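PDB 6SMO: Ketoacyl_synth_N domain-containing protein from Photorhabdus luminescens subsp. laumondii, which belongs to the beta-ketoacyl synthase family, may take part in 3-oxoacyl-[acyl-carrier-protein] synthesis, and binds a twelve-carbon poly-beta-keto chain. Local coordinates for residues V7-A12 with V323-S327; T265-F269 with Q351-Q355. All coordinates share one frame; numbering follows the deposited sequence.

Interactions 1 and 2 lie one behind the other in a thiolase-type layered fold, about 17 Å apart, centre to centre. Helix 319-329 meets strand 5-13 in interaction 1, while the strand that follows it in the chain, 351-356, receives segment 265-269 on its far face in interaction 2. Direct packing joins the two: Ala325 O is 3.6 Å from Ile352 CD1, and Ala325 CB is 3.8 Å from Ile354 CD1. The helix is thus flanked by strands on two sides, as expected of a central helical layer. The pocket for the bound twelve-carbon, hexaketide-length ligand is lined by Val129, Ala130, Trp133 and Phe134, none of which belongs to either contact.

Interaction 1 (V7-A12 with V323-S327); sequences VTGVGA and VLASS
Val10 and Val323 mark the closest backbone approach, their CA atoms 5.8 Å apart, where the helix segment 323-327 runs over strand segment 7-12 with 8.7 Å between the axes and 133° between their N-to-C directions. Val7, Val10 and Ala12 turn their CB atoms toward the helix, which answers with Val323 and Ser326, one turn apart, and with Ser327 at the margin. No hydrogen bond bridges the segments; the contact is side-chain packing. Val323 supplies the methyl that meets two strand residues: with CG1 anti to the backbone N (chi1 159°), that branch comes to 4.0 Å from Val10 CB and 4.1 Å from Ala12 CB. Val10 splits its own branches between two serines. CG1 meets Ser326 CB at 4.0 Å, whereas CG2, lying between the backbone N and the carbonyl carbon, points to Ser327 OG at 3.9 Å. Further back along the strand, both methyls of Val7 reach Ser326 OG, CG1 at 3.8 Å. These serines can lie against methyl groups because their hydroxyls bond within the helix itself: Ser326 OG to Ser322 O, and Ser327 OG to Val323 O at 3.2 Å, the latter donor tilted 26° out of the carbonyl plane. Each hydroxyl is therefore satisfied by a carbonyl of the preceding turn, and the helix presents a largely apolar surface to the strand. In the fold, strand 5-13 is a middle strand, paired antiparallel with strands 218-229 and 242-251. Leu225 of the former touches Val7, Val323 and Ser326, and Cys242 of the latter touches Val7 and Ser326, so the helix rests across several strands, while helix 20-31 packs against Val323, Leu324 and Ser327 through Val20, Val27 and Lys24.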
ATOM      1  N   VAL C   7      21.342   9.706   8.465  1.00 39.49           N
ATOM      2  CA  VAL C   7      21.571   8.832   7.274  1.00 39.58           C
ATOM      3  C   VAL C   7      22.946   8.174   7.437  1.00 39.85           C
ATOM      4  O   VAL C   7      23.937   8.920   7.563  1.00 40.58           O
ATOM      5  CB  VAL C   7      21.485   9.633   5.960  1.00 39.63           C
ATOM      6  CG1 VAL C   7      21.593   8.734   4.736  1.00 39.58           C
ATOM      7  CG2 VAL C   7      20.221  10.479   5.885  1.00 39.37           C
ATOM      8  N   THR C   8      23.001   6.837   7.441  1.00 39.51           N
ATOM      9  CA  THR C   8      24.236   6.032   7.657  1.00 39.91           C
ATOM     10  C   THR C   8      24.669   5.329   6.362  1.00 40.02           C
ATOM     11  O   THR C   8      25.880   5.065   6.228  1.00 41.03           O
ATOM     12  CB  THR C   8      24.047   5.031   8.803  1.00 39.69           C
ATOM     13  OG1 THR C   8      22.813   4.338   8.603  1.00 38.60           O
ATOM     14  CG2 THR C   8      24.051   5.698  10.160  1.00 40.04           C
ATOM     15  N   GLY C   9      23.733   5.034   5.454  1.00 39.54           N
ATOM     16  CA  GLY C   9      24.016   4.365   4.169  1.00 39.60           C
ATOM     17  C   GLY C   9      23.041   4.784   3.082  1.00 39.53           C
ATOM     18  O   GLY C   9      21.878   5.085   3.415  1.00 39.05           O
ATOM     19  N   VAL C  10      23.503   4.805   1.827  1.00 39.87           N
ATOM     20  CA  VAL C  10      22.692   5.170   0.628  1.00 40.15           C
ATOM     21  C   VAL C  10      23.050   4.226  -0.527  1.00 40.33           C
ATOM     22  O   VAL C  10      24.236   3.864  -0.654  1.00 40.73           O
ATOM     23  CB  VAL C  10      22.891   6.645   0.226  1.00 40.47           C
ATOM     24  CG1 VAL C  10      22.270   7.594   1.238  1.00 40.41           C
ATOM     25  CG2 VAL C  10      24.356   6.991  -0.004  1.00 41.12           C
ATOM     26  N   GLY C  11      22.046   3.848  -1.321  1.00 40.36           N
ATOM     27  CA  GLY C  11      22.189   3.037  -2.544  1.00 40.84           C
ATOM     28  C   GLY C  11      21.165   3.449  -3.585  1.00 41.06           C
ATOM     29  O   GLY C  11      20.014   3.735  -3.197  1.00 40.66           O
ATOM     30  N   ALA C  12      21.581   3.575  -4.846  1.00 41.87           N
ATOM     31  CA  ALA C  12      20.694   3.950  -5.968  1.00 42.29           C
ATOM     32  C   ALA C  12      21.220   3.337  -7.263  1.00 43.08           C
ATOM     33  O   ALA C  12      22.395   3.069  -7.322  1.00 43.57           O
ATOM     34  CB  ALA C  12      20.688   5.439  -6.097  1.00 42.00           C
ATOM     35  N   VAL C 323      19.638  11.026  -1.797  1.00 39.26           N
ATOM     36  CA  VAL C 323      20.772  10.053  -1.858  1.00 39.99           C
ATOM     37  C   VAL C 323      22.053  10.817  -2.215  1.00 41.43           C
ATOM     38  O   VAL C 323      23.068  10.624  -1.514  1.00 41.51           O
ATOM     39  CB  VAL C 323      20.479   8.909  -2.850  1.00 39.63           C
ATOM     40  CG1 VAL C 323      21.744   8.205  -3.325  1.00 39.58           C
ATOM     41  CG2 VAL C 323      19.500   7.905  -2.262  1.00 39.37           C
ATOM     42  N   LEU C 324      21.998  11.653  -3.258  1.00 42.80           N
ATOM     43  CA  LEU C 324      23.123  12.518  -3.717  1.00 43.84           C
ATOM     44  C   LEU C 324      23.476  13.536  -2.625  1.00 44.34           C
ATOM     45  O   LEU C 324      24.677  13.675  -2.322  1.00 44.38           O
ATOM     46  CB  LEU C 324      22.734  13.222  -5.023  1.00 44.21           C
ATOM     47  CG  LEU C 324      23.213  12.555  -6.314  1.00 44.95           C
ATOM     48  CD1 LEU C 324      22.865  11.075  -6.348  1.00 44.93           C
ATOM     49  CD2 LEU C 324      22.632  13.263  -7.529  1.00 45.43           C
ATOM     50  N   ALA C 325      22.469  14.216  -2.063  1.00 44.61           N
ATOM     51  CA  ALA C 325      22.619  15.278  -1.037  1.00 45.28           C
ATOM     52  C   ALA C 325      23.338  14.722   0.198  1.00 45.80           C
ATOM     53  O   ALA C 325      24.164  15.456   0.776  1.00 45.61           O
ATOM     54  CB  ALA C 325      21.268  15.846  -0.677  1.00 44.85           C
ATOM     55  N   SER C 326      23.033  13.477   0.583  1.00 46.67           N
ATOM     56  CA  SER C 326      23.663  12.749   1.717  1.00 47.63           C
ATOM     57  C   SER C 326      25.149  12.498   1.423  1.00 49.22           C
ATOM     58  O   SER C 326      25.962  12.632   2.358  1.00 50.01           O
ATOM     59  CB  SER C 326      22.938  11.460   2.009  1.00 46.93           C
ATOM     60  OG  SER C 326      21.601  11.712   2.418  1.00 46.30           O
ATOM     61  N   SER C 327      25.481  12.148   0.175  1.00 50.27           N
ATOM     62  CA  SER C 327      26.866  11.883  -0.300  1.00 52.23           C
ATOM     63  C   SER C 327      27.680  13.184  -0.310  1.00 54.11           C
ATOM     64  O   SER C 327      28.863  13.136   0.078  1.00 56.09           O
ATOM     65  CB  SER C 327      26.865  11.227  -1.660  1.00 52.34           C
ATOM     66  OG  SER C 327      26.206   9.970  -1.616  1.00 52.83           O
TER

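Interaction 2 (T265-F269 with Q351-Q355); sequences TAELF and QIIIQ
Ile353 meets both Leu268 and Phe269 at the centre of this contact, in which segment 265-269 covers one face of strand 351-356 in a layered fold of the thiolase type. The alternation of the strand is the evidence: Gln351, Ile353 and Gln355 face this segment, whereas Ile352 and Ile354 face away and pack on helix 319-329.

Polar contacts lie at the two ends. Thr265 OG1 donates to Gln355 OE1 at 3.2 Å, in the carbonyl plane and on a lone pair, with a C=O...donor angle of 141°. The Gln355 chain reaches there extended, CG anti to the backbone N. At the other end Gln351 NE2 makes a weak hydrogen bond to Leu268 O, 3.3 Å long and bent to 129° at the hydrogen. NE2 also makes a weak hydrogen bond to Ser367 OG. Beside it Gln351 OE1 and Phe269 O come close without bonding, both being acceptors, so the orientation of this amide may be uncertain at 2.70 Å.

Apolar packing fills the middle. Leu268 CD1 touches Ile353 CG2 at 4.0 Å, and Ala365 of strand 362-369 adjoins both Thr265 and Leu268. The Phe269 ring meets Phe294 edge-to-face; over one face of the Phe269 ring sits Ile353 CD1, a CH-pi contact 3.3 Å from the ring centroid and 8° off the normal.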
ATOM      1  N   THR C 265       8.545  25.722   3.338  1.00 51.70           N
ATOM      2  CA  THR C 265       9.841  25.206   2.819  1.00 51.47           C
ATOM      3  C   THR C 265      10.971  26.151   3.253  1.00 51.93           C
ATOM      4  O   THR C 265      12.085  25.654   3.502  1.00 52.22           O
ATOM      5  CB  THR C 265       9.822  25.035   1.293  1.00 50.57           C
ATOM      6  OG1 THR C 265       8.608  24.381   0.921  1.00 49.78           O
ATOM      7  CG2 THR C 265      11.001  24.239   0.778  1.00 49.94           C
ATOM      8  N   ALA C 266      10.689  27.457   3.333  1.00 52.41           N
ATOM      9  CA  ALA C 266      11.646  28.515   3.737  1.00 52.72           C
ATOM     10  C   ALA C 266      11.978  28.392   5.231  1.00 52.53           C
ATOM     11  O   ALA C 266      13.082  28.820   5.619  1.00 53.20           O
ATOM     12  CB  ALA C 266      11.084  29.878   3.407  1.00 53.08           C
ATOM     13  N   GLU C 267      11.063  27.833   6.031  1.00 52.23           N
ATOM     14  CA  GLU C 267      11.237  27.628   7.497  1.00 52.18           C
ATOM     15  C   GLU C 267      12.311  26.562   7.761  1.00 50.56           C
ATOM     16  O   GLU C 267      12.942  26.632   8.835  1.00 49.96           O
ATOM     17  CB  GLU C 267       9.912  27.238   8.160  1.00 53.31           C
ATOM     18  CG  GLU C 267       9.081  28.431   8.602  1.00 55.08           C
ATOM     19  CD  GLU C 267       7.686  28.094   9.102  1.00 56.10           C
ATOM     20  OE1 GLU C 267       6.824  28.995   9.090  1.00 56.93           O
ATOM     21  OE2 GLU C 267       7.464  26.932   9.505  1.00 57.14           O
ATOM     22  N   LEU C 268      12.509  25.619   6.832  1.00 49.50           N
ATOM     23  CA  LEU C 268      13.500  24.510   6.956  1.00 48.95           C
ATOM     24  C   LEU C 268      14.925  25.074   7.048  1.00 49.25           C
ATOM     25  O   LEU C 268      15.766  24.427   7.702  1.00 49.64           O
ATOM     26  CB  LEU C 268      13.381  23.558   5.759  1.00 47.80           C
ATOM     27  CG  LEU C 268      12.189  22.599   5.764  1.00 46.90           C
ATOM     28  CD1 LEU C 268      12.167  21.766   4.491  1.00 46.34           C
ATOM     29  CD2 LEU C 268      12.216  21.688   6.984  1.00 46.27           C
ATOM     30  N   PHE C 269      15.187  26.221   6.408  1.00 50.09           N
ATOM     31  CA  PHE C 269      16.533  26.845   6.284  1.00 50.76           C
ATOM     32  C   PHE C 269      17.063  27.280   7.657  1.00 52.16           C
ATOM     33  O   PHE C 269      18.290  27.189   7.862  1.00 52.38           O
ATOM     34  CB  PHE C 269      16.501  28.023   5.306  1.00 50.43           C
ATOM     35  CG  PHE C 269      16.579  27.627   3.853  1.00 50.02           C
ATOM     36  CD1 PHE C 269      15.428  27.389   3.118  1.00 49.49           C
ATOM     37  CD2 PHE C 269      17.806  27.483   3.223  1.00 50.41           C
ATOM     38  CE1 PHE C 269      15.504  27.021   1.782  1.00 49.27           C
ATOM     39  CE2 PHE C 269      17.879  27.114   1.888  1.00 50.09           C
ATOM     40  CZ  PHE C 269      16.728  26.883   1.171  1.00 49.46           C
ATOM     41  N   GLN C 351      24.118  22.426   4.934  1.00 49.20           N
ATOM     42  CA  GLN C 351      22.680  22.041   4.868  1.00 48.21           C
ATOM     43  C   GLN C 351      22.214  22.043   3.408  1.00 47.05           C
ATOM     44  O   GLN C 351      22.425  23.062   2.725  1.00 47.63           O
ATOM     45  CB  GLN C 351      21.825  22.998   5.702  1.00 48.67           C
ATOM     46  CG  GLN C 351      20.389  22.526   5.889  1.00 48.98           C
ATOM     47  CD  GLN C 351      19.581  23.449   6.768  1.00 49.82           C
ATOM     48  OE1 GLN C 351      19.745  24.667   6.744  1.00 51.04           O
ATOM     49  NE2 GLN C 351      18.688  22.870   7.553  1.00 50.31           N
ATOM     50  N   ILE C 352      21.601  20.942   2.958  1.00 45.26           N
ATOM     51  CA  ILE C 352      20.940  20.826   1.622  1.00 44.67           C
ATOM     52  C   ILE C 352      19.449  20.552   1.848  1.00 43.90           C
ATOM     53  O   ILE C 352      19.126  19.575   2.553  1.00 43.25           O
ATOM     54  CB  ILE C 352      21.605  19.737   0.755  1.00 44.65           C
ATOM     55  CG1 ILE C 352      23.086  20.039   0.508  1.00 45.28           C
ATOM     56  CG2 ILE C 352      20.845  19.551  -0.552  1.00 44.56           C
ATOM     57  CD1 ILE C 352      23.855  18.904  -0.128  1.00 45.28           C
ATOM     58  N   ILE C 353      18.586  21.394   1.270  1.00 43.38           N
ATOM     59  CA  ILE C 353      17.098  21.283   1.344  1.00 42.84           C
ATOM     60  C   ILE C 353      16.573  20.967  -0.060  1.00 42.34           C
ATOM     61  O   ILE C 353      16.844  21.756  -0.986  1.00 42.19           O
ATOM     62  CB  ILE C 353      16.484  22.572   1.929  1.00 43.04           C
ATOM     63  CG1 ILE C 353      16.904  22.770   3.388  1.00 43.34           C
ATOM     64  CG2 ILE C 353      14.968  22.580   1.781  1.00 42.73           C
ATOM     65  CD1 ILE C 353      16.858  24.203   3.851  1.00 43.65           C
ATOM     66  N   ILE C 354      15.855  19.848  -0.198  1.00 41.88           N
ATOM     67  CA  ILE C 354      15.296  19.339  -1.486  1.00 41.69           C
ATOM     68  C   ILE C 354      13.779  19.553  -1.472  1.00 41.75           C
ATOM     69  O   ILE C 354      13.156  19.247  -0.439  1.00 41.73           O
ATOM     70  CB  ILE C 354      15.661  17.854  -1.686  1.00 41.53           C
ATOM     71  CG1 ILE C 354      17.165  17.616  -1.526  1.00 41.58           C
ATOM     72  CG2 ILE C 354      15.153  17.346  -3.028  1.00 41.49           C
ATOM     73  CD1 ILE C 354      17.505  16.302  -0.872  1.00 41.48           C
ATOM     74  N   GLN C 355      13.222  20.058  -2.577  1.00 41.82           N
ATOM     75  CA  GLN C 355      11.764  20.296  -2.750  1.00 42.11           C
ATOM     76  C   GLN C 355      11.253  19.480  -3.942  1.00 41.81           C
ATOM     77  O   GLN C 355      11.976  19.386  -4.955  1.00 40.83           O
ATOM     78  CB  GLN C 355      11.473  21.783  -2.961  1.00 42.76           C
ATOM     79  CG  GLN C 355      10.001  22.138  -2.799  1.00 43.30           C
ATOM     80  CD  GLN C 355       9.721  23.599  -3.046  1.00 43.98           C
ATOM     81  OE1 GLN C 355       9.200  24.305  -2.185  1.00 44.81           O
ATOM     82  NE2 GLN C 355      10.067  24.068  -4.234  1.00 44.23           N
TER